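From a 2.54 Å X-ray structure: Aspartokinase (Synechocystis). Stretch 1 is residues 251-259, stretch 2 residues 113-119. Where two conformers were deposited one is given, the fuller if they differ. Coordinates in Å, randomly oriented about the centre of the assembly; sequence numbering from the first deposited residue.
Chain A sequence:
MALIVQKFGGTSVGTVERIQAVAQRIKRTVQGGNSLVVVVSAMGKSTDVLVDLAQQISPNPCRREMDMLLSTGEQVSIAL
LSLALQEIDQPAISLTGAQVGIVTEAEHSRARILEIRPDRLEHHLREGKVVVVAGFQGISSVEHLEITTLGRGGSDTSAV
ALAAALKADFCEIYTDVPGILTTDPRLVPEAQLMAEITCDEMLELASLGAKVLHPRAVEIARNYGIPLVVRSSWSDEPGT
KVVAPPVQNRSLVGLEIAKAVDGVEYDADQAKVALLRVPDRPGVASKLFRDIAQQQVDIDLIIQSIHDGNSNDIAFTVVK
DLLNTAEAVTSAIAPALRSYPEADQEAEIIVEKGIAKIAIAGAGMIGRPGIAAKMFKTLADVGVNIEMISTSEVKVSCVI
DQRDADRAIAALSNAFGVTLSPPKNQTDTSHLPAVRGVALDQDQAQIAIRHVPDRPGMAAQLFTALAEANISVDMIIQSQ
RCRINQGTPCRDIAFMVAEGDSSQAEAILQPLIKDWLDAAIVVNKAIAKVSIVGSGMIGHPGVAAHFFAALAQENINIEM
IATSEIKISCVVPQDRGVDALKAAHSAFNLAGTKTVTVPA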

# COMPACT_ATOMS: atom_id res chain seq x y z
N SER A 251 -26.86 -19.68 5.86
CA SER A 251 -26.02 -18.61 6.39
C SER A 251 -24.60 -18.74 5.85
O SER A 251 -24.02 -19.83 5.86
CB SER A 251 -26.01 -18.68 7.91
OG SER A 251 -25.82 -20.02 8.35
N LEU A 252 -24.04 -17.63 5.37
CA LEU A 252 -22.65 -17.65 4.95
C LEU A 252 -21.74 -17.78 6.15
O LEU A 252 -21.17 -16.80 6.64
CB LEU A 252 -22.25 -16.42 4.14
CG LEU A 252 -20.83 -16.59 3.59
CD1 LEU A 252 -20.87 -17.50 2.38
CD2 LEU A 252 -20.18 -15.26 3.23
N VAL A 253 -21.64 -19.01 6.65
CA VAL A 253 -20.63 -19.36 7.62
C VAL A 253 -19.30 -18.83 7.09
O VAL A 253 -18.93 -17.68 7.35
CB VAL A 253 -20.57 -20.89 7.80
CG1 VAL A 253 -19.30 -21.29 8.46
CG2 VAL A 253 -21.75 -21.38 8.64
N GLY A 254 -18.61 -19.65 6.31
CA GLY A 254 -17.36 -19.25 5.71
C GLY A 254 -17.43 -19.43 4.21
O GLY A 254 -18.47 -19.21 3.61
N LEU A 255 -16.32 -19.85 3.61
CA LEU A 255 -16.24 -19.89 2.16
C LEU A 255 -14.86 -20.24 1.66
O LEU A 255 -13.93 -19.45 1.80
CB LEU A 255 -16.52 -18.52 1.58
CG LEU A 255 -17.80 -18.23 0.81
CD1 LEU A 255 -17.72 -16.89 0.08
CD2 LEU A 255 -18.35 -19.37 -0.03
N GLU A 256 -14.73 -21.41 1.04
CA GLU A 256 -13.52 -21.76 0.33
C GLU A 256 -13.52 -21.00 -1.00
O GLU A 256 -14.46 -21.12 -1.78
CB GLU A 256 -13.49 -23.27 0.09
CG GLU A 256 -12.16 -23.93 0.40
CD GLU A 256 -11.13 -23.72 -0.70
OE1 GLU A 256 -10.65 -24.73 -1.26
OE2 GLU A 256 -10.80 -22.56 -1.01
N ILE A 257 -12.47 -20.22 -1.25
CA ILE A 257 -12.46 -19.31 -2.40
C ILE A 257 -11.53 -19.74 -3.53
O ILE A 257 -11.41 -19.04 -4.53
CB ILE A 257 -12.07 -17.88 -1.97
CG1 ILE A 257 -10.56 -17.69 -2.02
CG2 ILE A 257 -12.52 -17.63 -0.59
CD1 ILE A 257 -10.11 -16.31 -1.61
N ALA A 258 -10.87 -20.88 -3.36
CA ALA A 258 -9.96 -21.38 -4.37
C ALA A 258 -10.23 -22.85 -4.73
O ALA A 258 -9.34 -23.54 -5.22
CB ALA A 258 -8.53 -21.22 -3.90
N LYS A 259 -11.44 -23.33 -4.47
CA LYS A 259 -11.78 -24.73 -4.75
C LYS A 259 -11.84 -24.95 -6.26
O LYS A 259 -12.51 -24.20 -6.97
CB LYS A 259 -13.14 -25.08 -4.13
CG LYS A 259 -13.07 -25.91 -2.86
CD LYS A 259 -14.45 -26.42 -2.47
CE LYS A 259 -15.54 -25.41 -2.83
NZ LYS A 259 -16.89 -25.85 -2.40
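Stretch 2 (113-119) ILEIRPD

A carboxyl group can take the place of a backbone carbonyl where two chain segments pair, and the contact between residues 251-259 and 113-119 of this aspartokinase is a compact example. In a regular antiparallel ladder the amide of Leu 255 would be expected to bind the carbonyl of Ile 116. Here Leu 255 N and Ile 116 O are 3.4 Å apart but meet at too poor an angle, and the amide instead donates to the side chain of Glu 115, with Leu 255 N to Glu 115 OE1 at 2.7 Å and an angle of 140° at the hydrogen. The CA-to-CB bond of Glu 115 points sideways; its side chain, with chi1 near t and chi2 near m, brings the carboxyl group closer to stretch 1. The other carboxyl oxygen is held within stretch 2 by a salt bridge, Arg 117 NE to Glu 115 OE2 at 3.2 Å, whose hydrogen bond is weak.

Around this substitution the pairing is short and incomplete, each flanking pair keeping one backbone hydrogen bond. Stretch 2 is extended, with a strand from Glu 115 to Pro 118, whereas stretch 1 has no regular helix or strand. Their end-to-end directions differ by 144°, so the segments run roughly antiparallel. The register sets Gly 254 against Arg 117, Leu 255 against Ile 116 and Glu 256 against Glu 115, with CA to CA distances of 4.9, 5.3 and 4.6 Å. The last pair forms a single beta bridge, flanked by two backbone hydrogen bonds: Ile 116 N to Leu 255 O at 2.9 Å, and Ile 257 N to Leu 114 O at 3.2 Å, the latter nearly straight at 170°. Beyond this point the chain leaves the extended conformation, with psi near 1° at Ile 257, and Ala 258 N donates a hydrogen bond to Glu 256 OE2 of its own stretch at 2.9 Å.

Apolar packing accompanies the polar links. Ile 116 is buried, and its CG2 lies 3.3 Å from Leu 255 CB and 3.1 Å from Ile 257 CG2, both tight for carbon atoms. Ile 257 CG1 sits 4.2 Å from Leu 114 CB, the last atom modelled in that side chain, and, more loosely, Leu 252 CD2 lies 4.3 Å from Pro 118 CD. At Gly 254 the lack of a side chain matters: a CB there would point toward stretch 2 and fall 3.0 Å from Glu 115 OE2. The contact buries 480 Å² in total, and it illustrates how an acidic side chain can accept an amide that does not bond to the carbonyl opposite it in the register.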

# COMPACT_ATOMS: atom_id res chain seq x y z
N ILE A 113 -8.04 -25.18 1.84
CA ILE A 113 -7.29 -24.22 1.03
C ILE A 113 -7.34 -22.80 1.62
O ILE A 113 -7.19 -22.63 2.83
CB ILE A 113 -7.79 -24.22 -0.41
N LEU A 114 -7.52 -21.81 0.76
CA LEU A 114 -7.75 -20.42 1.18
C LEU A 114 -9.21 -20.27 1.59
O LEU A 114 -10.12 -20.63 0.84
CB LEU A 114 -7.37 -19.43 0.08
N GLU A 115 -9.42 -19.72 2.78
CA GLU A 115 -10.73 -19.69 3.40
C GLU A 115 -11.13 -18.28 3.92
O GLU A 115 -10.56 -17.80 4.88
CB GLU A 115 -10.74 -20.72 4.54
CG GLU A 115 -12.08 -21.32 4.83
CD GLU A 115 -13.07 -20.29 5.32
OE1 GLU A 115 -13.77 -19.69 4.47
OE2 GLU A 115 -13.16 -20.08 6.54
N ILE A 116 -12.11 -17.66 3.26
CA ILE A 116 -12.56 -16.30 3.57
C ILE A 116 -13.74 -16.26 4.55
O ILE A 116 -14.63 -17.10 4.51
CB ILE A 116 -13.00 -15.53 2.29
CG1 ILE A 116 -13.44 -14.09 2.62
CG2 ILE A 116 -14.17 -16.20 1.63
CD1 ILE A 116 -12.38 -13.22 3.27
N ARG A 117 -13.74 -15.26 5.43
CA ARG A 117 -14.87 -15.07 6.34
C ARG A 117 -15.06 -13.63 6.81
O ARG A 117 -14.28 -13.15 7.62
CB ARG A 117 -14.71 -15.98 7.55
CG ARG A 117 -13.28 -16.15 7.99
CD ARG A 117 -13.22 -16.94 9.26
NE ARG A 117 -13.84 -18.25 9.10
CZ ARG A 117 -14.05 -19.10 10.10
NH1 ARG A 117 -13.70 -18.77 11.34
NH2 ARG A 117 -14.61 -20.28 9.87
N PRO A 118 -16.09 -12.93 6.29
CA PRO A 118 -16.47 -11.56 6.69
C PRO A 118 -17.00 -11.44 8.13
O PRO A 118 -17.23 -12.45 8.77
CB PRO A 118 -17.57 -11.19 5.69
CG PRO A 118 -17.23 -11.98 4.46
CD PRO A 118 -16.75 -13.30 5.02
N ASP A 119 -17.16 -10.20 8.59
CA ASP A 119 -17.68 -9.91 9.93
C ASP A 119 -18.90 -8.97 9.91
O ASP A 119 -19.95 -9.28 9.34
CB ASP A 119 -16.58 -9.30 10.80
CG ASP A 119 -15.47 -10.29 11.11
OD1 ASP A 119 -15.41 -11.36 10.47
OD2 ASP A 119 -14.64 -9.98 12.00